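Local structure of aromatic-L-amino-acid decarboxylase (Catharanthus roseus, 6EEW) at residues N165-S168 against E169-C173; T174-A177 against A178-R181; T204-P207 against K208-L212; G214-P217 against N218-R221; Q334-L337 against L338-L342. The protein catalyses the pyridoxal 5'-phosphate-dependent decarboxylation of L-tryptophan to tryptamine, and of 5-hydroxy-L-tryptophan to serotonin, as a homodimer of the group II decarboxylase family. All coordinates share one frame; numbering follows the deposited sequence.

Contact 1 of 5, residues N165-S168 against E169-C173; sequences NTTS and ESILC
Thr166 O is gripped twice by Ser170: the hydroxyl OG donates to it over 3.0 Å, almost in line with the carbonyl bond, while Ser170 N adds a weak bond. Thr166 is the N-cap of helix 167-186, and its OG1 accepts from Glu169 N at 2.9 Å. A chi1 of 68° sets OG1 between its own backbone N and carbonyl carbon, turned to the first turn of the helix. Glu169 reaches back the other way. Its chain extends beyond CG, and Glu169 OE2 accepts from Asn165 N at 2.7 Å on its anti lone pair. In a classic capping box the carboxylate would return to the N-cap N-H; here it binds one residue earlier, so the chain is held on both flanks of Thr166. The aliphatic part of Glu169 crosses the Thr166 side chain at about a right angle. Farther along, the Thr167 and Ile171 side chains run side by side, CG2 of Thr167 3.8 Å from CD1 of Ile171. Thr167 N and Ser168 OG bind the phosphate of the pyridoxal-phosphate lysine at position 319, where the helix N terminus would be expected to stabilise the anion. Strand 160-164 leads into this buried turn; Ile171 leans on strand 283-287 and, with Leu172, on helix 206-212, while Ala368 and Ile367 of the second subunit pack on Thr166, Ser168 and Leu172.

Contact 2 of 5, residues T174-A177 against A178-R181; sequences TIIA and ARER
The Arg179 guanidinium has Ile176 over one face and the carboxylate of its neighbour Glu180 at its edge. Both branches of Ile176 take part: CG2 lies 3.5 Å from Arg179 NH2, and CG1 stands 4.0 Å above the guanidinium plane, offset toward the rim. At the edge, Glu180 CD lies in plane, and Arg179 NH2 makes a salt bridge of 2.8 Å to Glu180 OE2, meeting its anti lone pair. The bridging oxygen sits 21° out of the guanidinium plane, and Arg179 NE adds only a weak bond to it. With CG anti to the backbone N (chi1 -179°) and a bend at chi3, the Arg179 chain runs alongside Ile176 in the same direction. Glu180, bent at chi2, curls round to meet it. Beneath the side chains the helix is regular, its shortest backbone bond across the contact running from Glu180 N to Ile176 O at 2.8 Å. The buried guanidinium has further acceptors: Ala213 O takes NH1, and in the second subunit Leu212 O accepts from NH1 and Lys211 O from NH2, so the arginine joins the two chains. This part of helix 167-186 lies between strands 251-258 and 283-287, touched by Thr174, Ile175 and both alanines, and helix 335-341, against which Ile176, Ala177 and Arg181 pack.

Contact 3 of 5, residues T204-P207 against K208-L212; sequences TMFP and KTCKL
A chi1 of 163° turns Phe206 CG away from its backbone N, to the side of the carbonyl carbon, while Cys210, with chi1 at -64°, turns SG back down the helix onto that ring. The result is a Cys sulfur-aromatic contact one turn apart on helix 206-212, the helix of the beta-alpha-beta unit formed with strands 194-199 and 220-223. The sulfur lies over the face: Cys210 SG is 3.8 Å from the Phe206 ring centroid and displaced toward the rim, nearest CE1 and CZ. Phe206 itself rests on strand 251-258 through Phe254 and Cys256. On another side of the helix Met205, bent at chi2 and chi3, runs alongside Thr209, and both pack against Ile171 of helix 167-186. Met205 also touches Ser168, whose hydroxyl holds the cofactor phosphate. Lys208 and Lys211 stretch out fully and donate to the second subunit, Lys208 NZ to Gln366 O and Lys211 NZ to Thr343 O and Arg340 O. Met205 O carries two bonds from one residue: Thr209 N approaches at 3.1 Å, tilted 17° from the carbonyl plane, whereas Thr209 OG1 donates at 3.2 Å from 39° above it.

Contact 4 of 5, residues G214-P217 against N218-R221; sequences GIYP and NNIR
Ile215 and Ile220 make the close-packed side of this turn: Ile215 CG2 lies 3.8 Å from Ile220 CG1, the two chains crossing at a slant, and the same methyl also rests near the backbone O and the CB of Asn219. Both isoleucines touch Cys210 of helix 206-212; buried Ile215 also reaches Cys196 of strand 194-199, and Ile220, partly exposed, reaches Pro207. The outer side is different. Pro217 and Asn218 form the exposed corner, where contacts are little more than those of neighbours in sequence. One bond closes the corner, from Asn219 N to Tyr216 O at 2.9 Å, and the donor stands 57° out of the carbonyl plane, a steep approach between residues three apart in a tight turn. The segment is the connection between helix and strand in a beta-alpha-beta crossover. Gly214 ends the helix in a Schellman motif with phi at 94°, a backbone conformation that glycine readily adopts; Ile215 N probably bonds back to Cys210 O. Strand 220-223 then starts beside strand 194-199, with Asn219 and Arg221 joined to Cys196 through the backbone. Tyr216 touches the turn through its CB, 3.9 Å from Asn219 ND2, while its ring leads away, an edge toward Gly214 O. Asn219 ND2 makes weak bonds to Gly192 O and Leu194 O. Tyr216 OH leaves the turn altogether and bonds Asp189 OD1 of the second subunit, where Pro188 also packs on the tyrosine.

Contact 5 of 5, residues Q334-L337 against L338-L342; sequences QPHL and LLRAL
His336 O takes the N-H of Arg340 at 2.9 Å (Arg340 N to His336 O), and Arg340 CG passes 3.1 Å from the same oxygen. A chi1 of -69° keeps Arg340 CG beside its own backbone N, and thereby close to the oxygen that this N-H binds, before the chain bends at chi3. One residue earlier, Pro335 O accepts from Leu339 N at 2.8 Å, with Leu339 CD1 also leaning on it. Proline suits this first-turn position of helix 335-341, where no backbone N-H is needed; Gln334 is the N-cap. In the next shell the His336 ring has Leu337 CG over one face and Gln334 NE2 in plane at its edge. Tyr348, a tryptophan-binding residue, packs on Leu339 and Arg340, while Trp365 touches Pro335, Leu338 and Leu339. Glu184 of helix 167-186 forms a salt bridge with Arg340 NH2, and Leu349 O takes NH1. His336 ND1 is 5.6 Å from Arg340 NE, so the guanidinium might slightly disfavour a protonated imidazole; with His336 exposed, solvent should screen the effect, which is probably modest and partly offset by the Glu184 charge.

In the fold
From the N terminus the five contacts follow one another in series; none nests in or crosses another, and each is local, between segments that adjoin in sequence, closing no long loop. Contacts 1 and 2 are successive parts of helix 167-186, their centres 13 Å apart, with the first at the cofactor phosphate. Contact 3 starts the helix packed against both, through Met205 and Thr209, and contact 4 turns its end into edge strand 220-223, Ile220 CD1 packing on Cys210 CB. Contact 5, after strand 328-332, lies beside contact 2, where Ala341 meets Ala177, and reaches Cys173 of contact 1. Helix 167-186 joins helices 206-212 and 335-341 along the mixed sheet, and all five contacts reach the second subunit.

Contact 1 of 5, residues N165-S168 against E169-C173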
loop_
_atom_site.group_PDB
_atom_site.type_symbol
_atom_site.label_atom_id
_atom_site.label_comp_id
_atom_site.label_asym_id
_atom_site.label_seq_id
_atom_site.Cartn_x
_atom_site.Cartn_y
_atom_site.Cartn_z
ATOM N N ASN A 165 -2.253 -4.478 -1.171
ATOM C CA ASN A 165 -1.537 -4.355 0.094
ATOM C C ASN A 165 -2.341 -4.917 1.258
ATOM O O ASN A 165 -1.780 -5.569 2.144
ATOM C CB ASN A 165 -1.225 -2.882 0.373
ATOM C CG ASN A 165 -0.132 -2.330 -0.521
ATOM O OD1 ASN A 165 0.909 -2.949 -0.699
ATOM N ND2 ASN A 165 -0.383 -1.176 -1.114
ATOM N N THR A 166 -3.646 -4.659 1.290
ATOM C CA THR A 166 -4.423 -4.868 2.498
ATOM C C THR A 166 -5.738 -5.537 2.142
ATOM O O THR A 166 -6.125 -5.635 0.972
ATOM C CB THR A 166 -4.723 -3.556 3.240
ATOM O OG1 THR A 166 -5.624 -2.757 2.461
ATOM C CG2 THR A 166 -3.453 -2.760 3.482
ATOM N N THR A 167 -6.422 -6.022 3.173
ATOM C CA THR A 167 -7.794 -6.461 2.967
ATOM C C THR A 167 -8.714 -5.267 2.787
ATOM O O THR A 167 -9.636 -5.301 1.965
ATOM C CB THR A 167 -8.245 -7.331 4.138
ATOM O OG1 THR A 167 -7.411 -8.489 4.177
ATOM C CG2 THR A 167 -9.692 -7.776 3.952
ATOM N N SER A 168 -8.483 -4.200 3.551
ATOM C CA SER A 168 -9.370 -3.048 3.479
ATOM C C SER A 168 -9.461 -2.514 2.056
ATOM O O SER A 168 -10.561 -2.240 1.565
ATOM C CB SER A 168 -8.924 -1.965 4.460
ATOM O OG SER A 168 -9.311 -2.318 5.784
ATOM N N GLU A 169 -8.330 -2.410 1.351
ATOM C CA GLU A 169 -8.406 -1.857 0.004
ATOM C C GLU A 169 -8.913 -2.876 -1.013
ATOM O O GLU A 169 -9.540 -2.493 -2.004
ATOM C CB GLU A 169 -7.051 -1.260 -0.419
ATOM C CG GLU A 169 -5.837 -2.185 -0.400
ATOM C CD GLU A 169 -4.559 -1.487 -0.930
ATOM O OE1 GLU A 169 -4.539 -0.239 -0.991
ATOM O OE2 GLU A 169 -3.583 -2.186 -1.299
ATOM N N SER A 170 -8.711 -4.169 -0.784
ATOM C CA SER A 170 -9.332 -5.161 -1.662
ATOM C C SER A 170 -10.847 -5.110 -1.552
ATOM O O SER A 170 -11.561 -5.091 -2.568
ATOM C CB SER A 170 -8.800 -6.541 -1.336
ATOM O OG SER A 170 -7.412 -6.545 -1.556
ATOM N N ILE A 171 -11.360 -5.103 -0.325
ATOM C CA ILE A 171 -12.800 -4.997 -0.129
ATOM C C ILE A 171 -13.315 -3.680 -0.688
ATOM O O ILE A 171 -14.384 -3.633 -1.309
ATOM C CB ILE A 171 -13.165 -5.164 1.354
ATOM C CG1 ILE A 171 -12.891 -6.612 1.785
ATOM C CG2 ILE A 171 -14.636 -4.904 1.559
ATOM C CD1 ILE A 171 -13.278 -6.913 3.229
ATOM N N LEU A 172 -12.584 -2.584 -0.448
ATOM C CA LEU A 172 -12.992 -1.286 -0.975
ATOM C C LEU A 172 -13.114 -1.323 -2.494
ATOM O O LEU A 172 -14.091 -0.819 -3.057
ATOM C CB LEU A 172 -11.997 -0.214 -0.525
ATOM C CG LEU A 172 -12.198 1.218 -1.019
ATOM C CD1 LEU A 172 -13.574 1.745 -0.651
ATOM C CD2 LEU A 172 -11.115 2.134 -0.470
ATOM N N CYS A 173 -12.147 -1.942 -3.172
ATOM C CA CYS A 173 -12.204 -2.040 -4.627
ATOM C C CYS A 173 -13.413 -2.857 -5.081
ATOM O O CYS A 173 -14.144 -2.445 -5.996
ATOM C CB CYS A 173 -10.883 -2.611 -5.158
ATOM S SG CYS A 173 -9.501 -1.331 -5.193
#

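Contact 2 of 5, residues T174-A177 against A178-R181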
loop_
_atom_site.group_PDB
_atom_site.type_symbol
_atom_site.label_atom_id
_atom_site.label_comp_id
_atom_site.label_asym_id
_atom_site.label_seq_id
_atom_site.Cartn_x
_atom_site.Cartn_y
_atom_site.Cartn_z
ATOM N N THR A 174 -13.658 -4.012 -4.449
ATOM C CA THR A 174 -14.810 -4.794 -4.902
ATOM C C THR A 174 -16.115 -4.081 -4.600
ATOM O O THR A 174 -17.063 -4.154 -5.396
ATOM C CB THR A 174 -14.807 -6.211 -4.299
ATOM O OG1 THR A 174 -15.035 -6.159 -2.882
ATOM C CG2 THR A 174 -13.500 -6.900 -4.597
ATOM N N ILE A 175 -16.176 -3.360 -3.480
ATOM C CA ILE A 175 -17.367 -2.578 -3.156
ATOM C C ILE A 175 -17.600 -1.491 -4.198
ATOM O O ILE A 175 -18.742 -1.220 -4.592
ATOM C CB ILE A 175 -17.240 -1.954 -1.756
ATOM C CG1 ILE A 175 -17.064 -3.026 -0.690
ATOM C CG2 ILE A 175 -18.449 -1.082 -1.452
ATOM C CD1 ILE A 175 -17.016 -2.441 0.721
ATOM N N ILE A 176 -16.532 -0.828 -4.642
ATOM C CA ILE A 176 -16.722 0.223 -5.639
ATOM C C ILE A 176 -17.153 -0.387 -6.967
ATOM O O ILE A 176 -18.005 0.165 -7.674
ATOM C CB ILE A 176 -15.447 1.072 -5.804
ATOM C CG1 ILE A 176 -15.207 1.942 -4.563
ATOM C CG2 ILE A 176 -15.566 1.925 -7.063
ATOM C CD1 ILE A 176 -13.936 2.723 -4.589
ATOM N N ALA A 177 -16.575 -1.534 -7.329
ATOM C CA ALA A 177 -16.998 -2.232 -8.540
ATOM C C ALA A 177 -18.494 -2.529 -8.506
ATOM O O ALA A 177 -19.225 -2.255 -9.469
ATOM C CB ALA A 177 -16.190 -3.523 -8.709
ATOM N N ALA A 178 -18.971 -3.090 -7.397
ATOM C CA ALA A 178 -20.398 -3.371 -7.279
ATOM C C ALA A 178 -21.221 -2.088 -7.360
ATOM O O ALA A 178 -22.256 -2.033 -8.050
ATOM C CB ALA A 178 -20.679 -4.113 -5.974
ATOM N N ARG A 179 -20.785 -1.053 -6.626
ATOM C CA ARG A 179 -21.472 0.238 -6.639
ATOM C C ARG A 179 -21.600 0.779 -8.053
ATOM O O ARG A 179 -22.662 1.260 -8.452
ATOM C CB ARG A 179 -20.727 1.244 -5.753
ATOM C CG ARG A 179 -21.390 2.641 -5.671
ATOM C CD ARG A 179 -20.380 3.708 -5.188
ATOM N NE ARG A 179 -19.424 4.042 -6.245
ATOM C CZ ARG A 179 -18.269 4.669 -6.052
ATOM N NH1 ARG A 179 -17.895 5.033 -4.830
ATOM N NH2 ARG A 179 -17.472 4.905 -7.083
ATOM N N GLU A 180 -20.520 0.713 -8.824
ATOM C CA GLU A 180 -20.545 1.295 -10.159
ATOM C C GLU A 180 -21.402 0.460 -11.102
ATOM O O GLU A 180 -22.054 1.008 -11.991
ATOM C CB GLU A 180 -19.130 1.469 -10.703
ATOM C CG GLU A 180 -18.384 2.691 -10.154
ATOM C CD GLU A 180 -19.115 4.027 -10.357
ATOM O OE1 GLU A 180 -19.734 4.245 -11.429
ATOM O OE2 GLU A 180 -19.077 4.865 -9.425
ATOM N N ARG A 181 -21.405 -0.867 -10.951
ATOM C CA ARG A 181 -22.351 -1.657 -11.741
ATOM C C ARG A 181 -23.770 -1.151 -11.515
ATOM O O ARG A 181 -24.522 -0.871 -12.471
ATOM C CB ARG A 181 -22.254 -3.137 -11.383
ATOM C CG ARG A 181 -23.251 -3.976 -12.164
ATOM C CD ARG A 181 -23.084 -5.457 -11.936
ATOM N NE ARG A 181 -23.270 -5.845 -10.545
ATOM C CZ ARG A 181 -23.023 -7.077 -10.111
ATOM N NH1 ARG A 181 -22.584 -7.986 -10.965
ATOM N NH2 ARG A 181 -23.203 -7.403 -8.836
#

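Contact 3 of 5, residues T204-P207 against K208-L212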
loop_
_atom_site.group_PDB
_atom_site.type_symbol
_atom_site.label_atom_id
_atom_site.label_comp_id
_atom_site.label_asym_id
_atom_site.label_seq_id
_atom_site.Cartn_x
_atom_site.Cartn_y
_atom_site.Cartn_z
ATOM N N THR A 204 -15.660 -3.599 12.549
ATOM C CA THR A 204 -14.627 -2.584 12.689
ATOM C C THR A 204 -14.056 -2.117 11.362
ATOM O O THR A 204 -13.766 -0.926 11.210
ATOM C CB THR A 204 -13.473 -3.117 13.545
ATOM O OG1 THR A 204 -13.987 -3.904 14.626
ATOM C CG2 THR A 204 -12.661 -1.966 14.110
ATOM N N MET A 205 -13.922 -3.011 10.390
ATOM C CA MET A 205 -13.303 -2.713 9.103
ATOM C C MET A 205 -14.312 -2.550 7.979
ATOM O O MET A 205 -14.192 -1.634 7.161
ATOM C CB MET A 205 -12.305 -3.832 8.758
ATOM C CG MET A 205 -11.723 -3.825 7.342
ATOM S SD MET A 205 -12.709 -4.687 6.092
ATOM C CE MET A 205 -12.667 -6.373 6.704
ATOM N N PHE A 206 -15.327 -3.412 7.963
ATOM C CA PHE A 206 -16.282 -3.456 6.856
ATOM C C PHE A 206 -17.147 -2.202 6.769
ATOM O O PHE A 206 -17.287 -1.642 5.665
ATOM C CB PHE A 206 -17.119 -4.731 7.001
ATOM C CG PHE A 206 -18.378 -4.734 6.206
ATOM C CD1 PHE A 206 -18.360 -4.916 4.830
ATOM C CD2 PHE A 206 -19.583 -4.510 6.842
ATOM C CE1 PHE A 206 -19.555 -4.908 4.106
ATOM C CE2 PHE A 206 -20.781 -4.498 6.132
ATOM C CZ PHE A 206 -20.764 -4.696 4.761
ATOM N N PRO A 207 -17.763 -1.721 7.849
ATOM C CA PRO A 207 -18.531 -0.467 7.750
ATOM C C PRO A 207 -17.686 0.727 7.331
ATOM O O PRO A 207 -18.142 1.584 6.558
ATOM C CB PRO A 207 -19.092 -0.291 9.169
ATOM C CG PRO A 207 -19.053 -1.700 9.778
ATOM C CD PRO A 207 -17.849 -2.341 9.185
ATOM N N LYS A 208 -16.471 0.831 7.865
ATOM C CA LYS A 208 -15.582 1.907 7.454
ATOM C C LYS A 208 -15.396 1.887 5.947
ATOM O O LYS A 208 -15.503 2.921 5.274
ATOM C CB LYS A 208 -14.237 1.769 8.165
ATOM C CG LYS A 208 -13.138 2.677 7.620
ATOM C CD LYS A 208 -11.874 2.521 8.421
ATOM C CE LYS A 208 -10.749 3.372 7.865
ATOM N NZ LYS A 208 -9.565 3.297 8.764
ATOM N N THR A 209 -15.127 0.704 5.402
ATOM C CA THR A 209 -14.976 0.554 3.960
ATOM C C THR A 209 -16.231 1.000 3.220
ATOM O O THR A 209 -16.154 1.764 2.253
ATOM C CB THR A 209 -14.632 -0.897 3.625
ATOM O OG1 THR A 209 -13.314 -1.187 4.104
ATOM C CG2 THR A 209 -14.653 -1.111 2.131
ATOM N N CYS A 210 -17.406 0.550 3.670
ATOM C CA CYS A 210 -18.637 0.968 2.999
ATOM C C CYS A 210 -18.768 2.490 2.994
ATOM O O CYS A 210 -19.135 3.092 1.978
ATOM C CB CYS A 210 -19.851 0.338 3.676
ATOM S SG CYS A 210 -19.908 -1.481 3.570
ATOM N N LYS A 211 -18.489 3.125 4.132
ATOM C CA LYS A 211 -18.580 4.578 4.214
ATOM C C LYS A 211 -17.600 5.233 3.244
ATOM O O LYS A 211 -17.938 6.216 2.573
ATOM C CB LYS A 211 -18.314 5.029 5.651
ATOM C CG LYS A 211 -18.299 6.527 5.858
ATOM C CD LYS A 211 -17.949 6.885 7.300
ATOM C CE LYS A 211 -18.062 8.387 7.515
ATOM N NZ LYS A 211 -17.804 8.802 8.922
ATOM N N LEU A 212 -16.383 4.689 3.148
ATOM C CA LEU A 212 -15.406 5.233 2.215
ATOM C C LEU A 212 -15.928 5.243 0.787
ATOM O O LEU A 212 -15.585 6.144 0.012
ATOM C CB LEU A 212 -14.100 4.449 2.293
ATOM C CG LEU A 212 -13.362 4.563 3.627
ATOM C CD1 LEU A 212 -12.007 3.903 3.527
ATOM C CD2 LEU A 212 -13.215 6.033 4.032
#

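Contact 4 of 5, residues G214-P217 against N218-R221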
loop_
_atom_site.group_PDB
_atom_site.type_symbol
_atom_site.label_atom_id
_atom_site.label_comp_id
_atom_site.label_asym_id
_atom_site.label_seq_id
_atom_site.Cartn_x
_atom_site.Cartn_y
_atom_site.Cartn_z
ATOM N N GLY A 214 -18.949 5.707 -0.119
ATOM C CA GLY A 214 -20.095 6.573 -0.241
ATOM C C GLY A 214 -21.421 5.937 0.090
ATOM O O GLY A 214 -22.464 6.567 -0.124
ATOM N N ILE A 215 -21.424 4.718 0.635
ATOM C CA ILE A 215 -22.678 4.116 1.056
ATOM C C ILE A 215 -23.293 4.990 2.136
ATOM O O ILE A 215 -22.602 5.426 3.067
ATOM C CB ILE A 215 -22.443 2.684 1.565
ATOM C CG1 ILE A 215 -21.633 1.869 0.557
ATOM C CG2 ILE A 215 -23.778 1.972 1.760
ATOM C CD1 ILE A 215 -22.375 1.605 -0.739
ATOM N N TYR A 216 -24.583 5.298 1.994
ATOM C CA TYR A 216 -25.238 6.099 3.009
ATOM C C TYR A 216 -25.101 5.418 4.369
ATOM O O TYR A 216 -25.100 4.185 4.459
ATOM C CB TYR A 216 -26.711 6.305 2.675
ATOM C CG TYR A 216 -26.995 7.330 1.601
ATOM C CD1 TYR A 216 -26.049 7.655 0.623
ATOM C CD2 TYR A 216 -28.209 7.989 1.575
ATOM C CE1 TYR A 216 -26.330 8.607 -0.361
ATOM C CE2 TYR A 216 -28.500 8.932 0.607
ATOM C CZ TYR A 216 -27.566 9.248 -0.356
ATOM O OH TYR A 216 -27.894 10.209 -1.304
ATOM N N PRO A 217 -24.964 6.201 5.441
ATOM C CA PRO A 217 -24.780 5.602 6.773
ATOM C C PRO A 217 -25.821 4.553 7.128
ATOM O O PRO A 217 -25.466 3.493 7.659
ATOM C CB PRO A 217 -24.866 6.818 7.699
ATOM C CG PRO A 217 -24.299 7.930 6.868
ATOM C CD PRO A 217 -24.734 7.656 5.451
ATOM N N ASN A 218 -27.100 4.823 6.851
ATOM C CA ASN A 218 -28.177 3.901 7.176
ATOM C C ASN A 218 -28.295 2.725 6.216
ATOM O O ASN A 218 -29.123 1.840 6.460
ATOM C CB ASN A 218 -29.511 4.649 7.231
ATOM C CG ASN A 218 -29.637 5.511 8.457
ATOM O OD1 ASN A 218 -29.060 5.196 9.501
ATOM N ND2 ASN A 218 -30.387 6.609 8.349
ATOM N N ASN A 219 -27.502 2.671 5.149
ATOM C CA ASN A 219 -27.559 1.553 4.219
ATOM C C ASN A 219 -26.423 0.556 4.436
ATOM O O ASN A 219 -26.182 -0.300 3.575
ATOM C CB ASN A 219 -27.556 2.059 2.777
ATOM C CG ASN A 219 -28.815 2.829 2.431
ATOM O OD1 ASN A 219 -29.750 2.900 3.224
ATOM N ND2 ASN A 219 -28.861 3.372 1.221
ATOM N N ILE A 220 -25.730 0.654 5.567
ATOM C CA ILE A 220 -24.702 -0.292 5.983
ATOM C C ILE A 220 -25.319 -1.143 7.083
ATOM O O ILE A 220 -25.604 -0.628 8.168
ATOM C CB ILE A 220 -23.447 0.430 6.487
ATOM C CG1 ILE A 220 -22.868 1.344 5.403
ATOM C CG2 ILE A 220 -22.401 -0.569 6.946
ATOM C CD1 ILE A 220 -21.659 2.164 5.860
ATOM N N ARG A 221 -25.567 -2.430 6.806
ATOM C CA ARG A 221 -26.344 -3.300 7.686
ATOM C C ARG A 221 -25.494 -4.451 8.215
ATOM O O ARG A 221 -24.933 -5.232 7.433
ATOM C CB ARG A 221 -27.590 -3.805 6.960
ATOM C CG ARG A 221 -28.432 -2.654 6.384
ATOM C CD ARG A 221 -29.845 -3.097 6.048
ATOM N NE ARG A 221 -30.551 -3.543 7.241
ATOM C CZ ARG A 221 -31.632 -4.313 7.219
ATOM N NH1 ARG A 221 -32.128 -4.723 6.060
ATOM N NH2 ARG A 221 -32.218 -4.679 8.355
#

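Contact 5 of 5, residues Q334-L337 against L338-L342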
loop_
_atom_site.group_PDB
_atom_site.type_symbol
_atom_site.label_atom_id
_atom_site.label_comp_id
_atom_site.label_asym_id
_atom_site.label_seq_id
_atom_site.Cartn_x
_atom_site.Cartn_y
_atom_site.Cartn_z
ATOM N N GLN A 334 -15.151 -11.437 -12.590
ATOM C CA GLN A 334 -15.387 -10.567 -13.739
ATOM C C GLN A 334 -14.481 -9.341 -13.632
ATOM O O GLN A 334 -14.907 -8.272 -13.165
ATOM C CB GLN A 334 -16.857 -10.180 -13.833
ATOM C CG GLN A 334 -17.740 -11.339 -14.247
ATOM C CD GLN A 334 -19.175 -10.912 -14.468
ATOM O OE1 GLN A 334 -19.932 -10.719 -13.515
ATOM N NE2 GLN A 334 -19.562 -10.769 -15.735
ATOM N N PRO A 335 -13.220 -9.460 -14.041
ATOM C CA PRO A 335 -12.332 -8.286 -13.970
ATOM C C PRO A 335 -12.918 -7.050 -14.635
ATOM O O PRO A 335 -12.753 -5.956 -14.096
ATOM C CB PRO A 335 -11.054 -8.773 -14.667
ATOM C CG PRO A 335 -11.055 -10.236 -14.468
ATOM C CD PRO A 335 -12.505 -10.660 -14.512
ATOM N N HIS A 336 -13.637 -7.188 -15.755
ATOM C CA HIS A 336 -14.116 -6.004 -16.455
ATOM C C HIS A 336 -15.010 -5.144 -15.567
ATOM O O HIS A 336 -15.041 -3.920 -15.725
ATOM C CB HIS A 336 -14.845 -6.398 -17.737
ATOM C CG HIS A 336 -16.219 -6.941 -17.502
ATOM N ND1 HIS A 336 -17.361 -6.203 -17.731
ATOM C CD2 HIS A 336 -16.632 -8.150 -17.054
ATOM C CE1 HIS A 336 -18.421 -6.935 -17.430
ATOM N NE2 HIS A 336 -18.005 -8.120 -17.021
ATOM N N LEU A 337 -15.725 -5.742 -14.613
ATOM C CA LEU A 337 -16.495 -4.901 -13.702
ATOM C C LEU A 337 -15.569 -4.097 -12.805
ATOM O O LEU A 337 -15.788 -2.899 -12.591
ATOM C CB LEU A 337 -17.439 -5.750 -12.858
ATOM C CG LEU A 337 -18.555 -6.501 -13.566
ATOM C CD1 LEU A 337 -19.254 -7.423 -12.572
ATOM C CD2 LEU A 337 -19.550 -5.520 -14.171
ATOM N N LEU A 338 -14.490 -4.724 -12.325
ATOM C CA LEU A 338 -13.499 -4.002 -11.531
ATOM C C LEU A 338 -12.846 -2.890 -12.339
ATOM O O LEU A 338 -12.686 -1.764 -11.860
ATOM C CB LEU A 338 -12.425 -4.959 -11.034
ATOM C CG LEU A 338 -11.346 -4.306 -10.166
ATOM C CD1 LEU A 338 -11.934 -3.899 -8.818
ATOM C CD2 LEU A 338 -10.132 -5.223 -10.016
ATOM N N LEU A 339 -12.409 -3.216 -13.551
ATOM C CA LEU A 339 -11.738 -2.254 -14.407
ATOM C C LEU A 339 -12.646 -1.069 -14.725
ATOM O O LEU A 339 -12.247 0.089 -14.565
ATOM C CB LEU A 339 -11.268 -2.965 -15.675
ATOM C CG LEU A 339 -9.858 -3.524 -15.530
ATOM C CD1 LEU A 339 -9.662 -4.063 -14.125
ATOM C CD2 LEU A 339 -9.589 -4.598 -16.560
ATOM N N ARG A 340 -13.894 -1.333 -15.131
ATOM C CA ARG A 340 -14.822 -0.232 -15.353
ATOM C C ARG A 340 -14.910 0.631 -14.112
ATOM O O ARG A 340 -14.911 1.868 -14.194
ATOM C CB ARG A 340 -16.204 -0.767 -15.724
ATOM C CG ARG A 340 -16.233 -1.417 -17.077
ATOM C CD ARG A 340 -17.619 -1.846 -17.466
ATOM N NE ARG A 340 -18.503 -0.727 -17.759
ATOM C CZ ARG A 340 -18.490 -0.081 -18.918
ATOM N NH1 ARG A 340 -17.615 -0.431 -19.850
ATOM N NH2 ARG A 340 -19.337 0.913 -19.142
ATOM N N ALA A 341 -14.967 -0.009 -12.941
ATOM C CA ALA A 341 -15.152 0.752 -11.713
ATOM C C ALA A 341 -13.981 1.692 -11.452
ATOM O O ALA A 341 -14.178 2.812 -10.969
ATOM C CB ALA A 341 -15.334 -0.201 -10.534
ATOM N N LEU A 342 -12.757 1.267 -11.781
ATOM C CA LEU A 342 -11.546 1.952 -11.336
ATOM C C LEU A 342 -10.951 2.881 -12.393
ATOM O O LEU A 342 -9.751 3.175 -12.350
ATOM C CB LEU A 342 -10.497 0.929 -10.898
ATOM C CG LEU A 342 -10.467 0.546 -9.419
ATOM C CD1 LEU A 342 -11.889 0.466 -8.850
ATOM C CD2 LEU A 342 -9.739 -0.778 -9.241
#